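432aa long hypothetical deoxyribodipyrimidine photolyase (Sulfolobus tokodaii, PDB 2E0I) probably repairs cyclobutane pyrimidine dimers in DNA with light energy, and carries two FAD molecules, one of them a likely light-harvesting cofactor. Local coordinates at residues P101-I104 / S105-E108. Sequence-based numbering, arbitrary orientation.
With FAD (flavin-adenine dinucleotide), chain F.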
ATOM      1  N   PRO A 101      -7.810  -8.502  -9.162  1.00 18.07           N
ATOM      2  CA  PRO A 101      -7.931  -9.553 -10.181  1.00 16.98           C
ATOM      3  C   PRO A 101      -7.121 -10.802  -9.805  1.00 17.27           C
ATOM      4  O   PRO A 101      -7.630 -11.927  -9.791  1.00 18.45           O
ATOM      5  CB  PRO A 101      -7.401  -8.865 -11.430  1.00 15.28           C
ATOM      6  CG  PRO A 101      -7.876  -7.426 -11.225  1.00 15.91           C
ATOM      7  CD  PRO A 101      -7.592  -7.169  -9.764  1.00 16.01           C
ATOM      8  N   PHE A 102      -5.855 -10.594  -9.478  1.00 17.58           N
ATOM      9  CA  PHE A 102      -4.985 -11.697  -9.108  1.00 19.16           C
ATOM     10  C   PHE A 102      -5.559 -12.490  -7.953  1.00 20.32           C
ATOM     11  O   PHE A 102      -5.555 -13.720  -7.962  1.00 21.87           O
ATOM     12  CB  PHE A 102      -3.586 -11.180  -8.740  1.00 17.39           C
ATOM     13  CG  PHE A 102      -2.693 -12.224  -8.137  1.00 16.23           C
ATOM     14  CD1 PHE A 102      -2.678 -12.435  -6.759  1.00 17.75           C
ATOM     15  CD2 PHE A 102      -1.887 -13.019  -8.947  1.00 16.26           C
ATOM     16  CE1 PHE A 102      -1.869 -13.427  -6.191  1.00 18.44           C
ATOM     17  CE2 PHE A 102      -1.072 -14.017  -8.402  1.00 17.09           C
ATOM     18  CZ  PHE A 102      -1.062 -14.222  -7.016  1.00 19.11           C
ATOM     19  N   SER A 103      -6.055 -11.777  -6.953  1.00 21.18           N
ATOM     20  CA  SER A 103      -6.605 -12.435  -5.793  1.00 22.08           C
ATOM     21  C   SER A 103      -7.895 -13.154  -6.098  1.00 22.73           C
ATOM     22  O   SER A 103      -8.160 -14.232  -5.571  1.00 23.91           O
ATOM     23  CB  SER A 103      -6.851 -11.427  -4.688  1.00 22.76           C
ATOM     24  OG  SER A 103      -7.505 -12.078  -3.615  1.00 27.63           O
ATOM     25  N   ILE A 104      -8.713 -12.556  -6.944  1.00 23.56           N
ATOM     26  CA  ILE A 104      -9.984 -13.164  -7.270  1.00 25.25           C
ATOM     27  C   ILE A 104      -9.826 -14.445  -8.076  1.00 27.32           C
ATOM     28  O   ILE A 104     -10.493 -15.451  -7.787  1.00 28.62           O
ATOM     29  CB  ILE A 104     -10.879 -12.162  -8.017  1.00 23.84           C
ATOM     30  CG1 ILE A 104     -11.320 -11.069  -7.026  1.00 22.90           C
ATOM     31  CG2 ILE A 104     -12.063 -12.885  -8.650  1.00 21.65           C
ATOM     32  CD1 ILE A 104     -11.489  -9.685  -7.628  1.00 20.98           C
ATOM     33  N   SER A 105      -8.927 -14.432  -9.060  1.00 27.23           N
ATOM     34  CA  SER A 105      -8.751 -15.615  -9.883  1.00 27.96           C
ATOM     35  C   SER A 105      -8.044 -16.714  -9.108  1.00 28.05           C
ATOM     36  O   SER A 105      -8.292 -17.904  -9.324  1.00 27.65           O
ATOM     37  CB  SER A 105      -7.980 -15.276 -11.155  1.00 28.49           C
ATOM     38  OG  SER A 105      -6.598 -15.211 -10.900  1.00 32.62           O
ATOM     39  N   ARG A 106      -7.170 -16.312  -8.196  1.00 28.42           N
ATOM     40  CA  ARG A 106      -6.435 -17.261  -7.373  1.00 29.14           C
ATOM     41  C   ARG A 106      -7.383 -18.025  -6.472  1.00 30.34           C
ATOM     42  O   ARG A 106      -7.208 -19.222  -6.239  1.00 31.13           O
ATOM     43  CB  ARG A 106      -5.426 -16.507  -6.537  1.00 29.79           C
ATOM     44  CG  ARG A 106      -4.975 -17.153  -5.249  1.00 28.45           C
ATOM     45  CD  ARG A 106      -3.854 -16.317  -4.938  1.00 28.25           C
ATOM     46  NE  ARG A 106      -3.615 -15.727  -3.643  1.00 31.01           N
ATOM     47  CZ  ARG A 106      -4.162 -14.698  -2.999  1.00 31.00           C
ATOM     48  NH1 ARG A 106      -3.602 -14.427  -1.847  1.00 32.27           N
ATOM     49  NH2 ARG A 106      -5.216 -13.994  -3.375  1.00 31.18           N
ATOM     50  N   ASP A 107      -8.391 -17.326  -5.965  1.00 31.11           N
ATOM     51  CA  ASP A 107      -9.361 -17.950  -5.096  1.00 33.79           C
ATOM     52  C   ASP A 107     -10.329 -18.807  -5.909  1.00 34.45           C
ATOM     53  O   ASP A 107     -10.800 -19.850  -5.447  1.00 34.95           O
ATOM     54  CB  ASP A 107     -10.069 -16.874  -4.276  1.00 35.02           C
ATOM     55  CG  ASP A 107      -9.159 -16.285  -3.195  1.00 38.36           C
ATOM     56  OD1 ASP A 107      -7.925 -16.286  -3.399  1.00 39.42           O
ATOM     57  OD2 ASP A 107      -9.660 -15.813  -2.147  1.00 40.32           O
ATOM     58  N   GLU A 108     -10.609 -18.392  -7.135  1.00 34.98           N
ATOM     59  CA  GLU A 108     -11.487 -19.196  -7.969  1.00 37.07           C
ATOM     60  C   GLU A 108     -10.817 -20.547  -8.206  1.00 36.27           C
ATOM     61  O   GLU A 108     -11.457 -21.598  -8.120  1.00 36.76           O
ATOM     62  CB  GLU A 108     -11.737 -18.514  -9.309  1.00 39.11           C
ATOM     63  CG  GLU A 108     -12.371 -17.158  -9.171  1.00 44.84           C
ATOM     64  CD  GLU A 108     -12.760 -16.571 -10.508  1.00 49.33           C
ATOM     65  OE1 GLU A 108     -11.962 -16.707 -11.466  1.00 51.16           O
ATOM     66  OE2 GLU A 108     -13.857 -15.963 -10.600  1.00 52.11           O
TER
HETATM   67  PA  FAD F1200       0.663  -8.585  -5.229  1.00 21.98           P
HETATM   68  O1A FAD F1200       0.610  -7.111  -5.346  1.00 22.65           O
HETATM   69  O2A FAD F1200       1.845  -9.357  -4.788  1.00 24.57           O
HETATM   70  O5B FAD F1200       0.785  -8.886  -6.807  1.00 22.17           O
HETATM   71  C5B FAD F1200       0.587 -10.212  -7.311  1.00 20.17           C
HETATM   72  C4B FAD F1200       0.620 -10.247  -8.841  1.00 19.33           C
HETATM   73  O4B FAD F1200      -0.008  -9.047  -9.332  1.00 18.56           O
HETATM   74  C3B FAD F1200       2.053 -10.214  -9.375  1.00 19.95           C
HETATM   75  O3B FAD F1200       2.085 -10.764 -10.696  1.00 20.30           O
HETATM   76  C2B FAD F1200       2.315  -8.710  -9.418  1.00 21.13           C
HETATM   77  O2B FAD F1200       3.357  -8.436 -10.358  1.00 23.62           O
HETATM   78  C1B FAD F1200       0.980  -8.244 -10.001  1.00 19.77           C
HETATM   79  N9A FAD F1200       0.753  -6.795  -9.773  1.00 19.25           N
HETATM   80  C8A FAD F1200       0.833  -6.167  -8.601  1.00 19.90           C
HETATM   81  N7A FAD F1200       0.524  -4.882  -8.751  1.00 18.28           N
HETATM   82  C5A FAD F1200       0.240  -4.684 -10.033  1.00 17.91           C
HETATM   83  C6A FAD F1200      -0.168  -3.584 -10.778  1.00 19.77           C
HETATM   84  N6A FAD F1200      -0.301  -2.394 -10.202  1.00 21.00           N
HETATM   85  N1A FAD F1200      -0.399  -3.732 -12.091  1.00 21.60           N
HETATM   86  C2A FAD F1200      -0.237  -4.903 -12.683  1.00 20.32           C
HETATM   87  N3A FAD F1200       0.153  -5.969 -12.004  1.00 18.71           N
HETATM   88  C4A FAD F1200       0.394  -5.899 -10.688  1.00 18.14           C
HETATM   89  N1  FAD F1200       0.875 -13.082   0.024  1.00 17.40           N
HETATM   90  C2  FAD F1200       0.992 -14.477   0.046  1.00 17.83           C
HETATM   91  O2  FAD F1200       0.049 -15.168   0.426  1.00 20.05           O
HETATM   92  N3  FAD F1200       2.169 -15.079  -0.414  1.00 18.54           N
HETATM   93  C4  FAD F1200       3.219 -14.290  -0.903  1.00 21.23           C
HETATM   94  O4  FAD F1200       4.255 -14.824  -1.299  1.00 21.89           O
HETATM   95  C4X FAD F1200       3.092 -12.905  -0.940  1.00 20.40           C
HETATM   96  N5  FAD F1200       4.110 -12.115  -1.491  1.00 17.28           N
HETATM   97  C5X FAD F1200       3.973 -10.722  -1.550  1.00 18.33           C
HETATM   98  C6  FAD F1200       4.950  -9.957  -2.180  1.00 18.96           C
HETATM   99  C7  FAD F1200       4.781  -8.583  -2.329  1.00 18.08           C
HETATM  100  C7M FAD F1200       5.868  -7.765  -3.031  1.00 17.77           C
HETATM  101  C8  FAD F1200       3.628  -7.975  -1.839  1.00 17.93           C
HETATM  102  C8M FAD F1200       3.410  -6.468  -1.988  1.00 19.79           C
HETATM  103  C9  FAD F1200       2.655  -8.741  -1.202  1.00 17.74           C
HETATM  104  C9A FAD F1200       2.822 -10.116  -1.054  1.00 18.29           C
HETATM  105  N10 FAD F1200       1.821 -10.905  -0.462  1.00 17.77           N
HETATM  106  C10 FAD F1200       1.926 -12.302  -0.474  1.00 18.97           C
HETATM  107  C1' FAD F1200       0.603 -10.280   0.104  1.00 19.57           C
HETATM  108  C2' FAD F1200      -0.457  -9.973  -0.954  1.00 21.97           C
HETATM  109  O2' FAD F1200      -0.822  -8.591  -0.876  1.00 19.04           O
HETATM  110  C3' FAD F1200      -1.688 -10.863  -0.757  1.00 21.46           C
HETATM  111  O3' FAD F1200      -1.324 -12.232  -0.956  1.00 20.81           O
HETATM  112  C4' FAD F1200      -2.799 -10.482  -1.739  1.00 20.74           C
HETATM  113  O4' FAD F1200      -3.996 -11.178  -1.382  1.00 16.59           O
HETATM  114  C5' FAD F1200      -2.406 -10.839  -3.174  1.00 20.68           C
HETATM  115  O5' FAD F1200      -2.954  -9.912  -4.114  1.00 21.30           O
HETATM  116  P   FAD F1200      -2.092  -8.632  -4.575  1.00 20.23           P
HETATM  117  O1P FAD F1200      -2.811  -8.013  -5.712  1.00 23.29           O
HETATM  118  O2P FAD F1200      -1.775  -7.793  -3.399  1.00 18.51           O
HETATM  119  O3P FAD F1200      -0.760  -9.337  -5.140  1.00 22.16           O
HETATM  120  O   HOH W   1      -9.898 -13.251  -2.850  1.00 19.73           O
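One turn apart on helix 101-115, F102 and R106 meet obliquely, with F102 CE1 3.7 Å from R106 CD. The guanidinium is tilted 33° from the ring plane and has F102 CE1 over one of its faces, so this is an inclined packing and not a parallel stack. F102 CG stands anti to the backbone N (chi1 171°), a setting that presents one ring face to FAD, with C5B 3.8 Å above the ring centre. A bend at chi3 (132°) turns the R106 guanidinium so that NH1 reaches FAD O4' in a weak hydrogen bond of 3.3 Å, whereas NH2 comes 3.0 Å from S103 OG, which lies at the guanidinium edge. D107 OD1 sits 3.5 Å from R106 NH2 but well out of the guanidinium plane, so it supplies charge attraction alone; its stronger partner is R8. With F102 cut back to an alanine, C4B and C5B of FAD would probably lose their aromatic cover and R106 CD the ring it rests on. In the backbone, helical i to i+4 bonds fix the spacing, as in R106 N to F102 O at 3.1 Å. R38 and Q39 of helix 37-40 also touch F102. Together these contacts place the first turns of the helix, in the beta-alpha-beta unit linking strands 92-96 and 120-124 of the photolyase alpha/beta domain, against an FAD site consistent with an antenna cofactor.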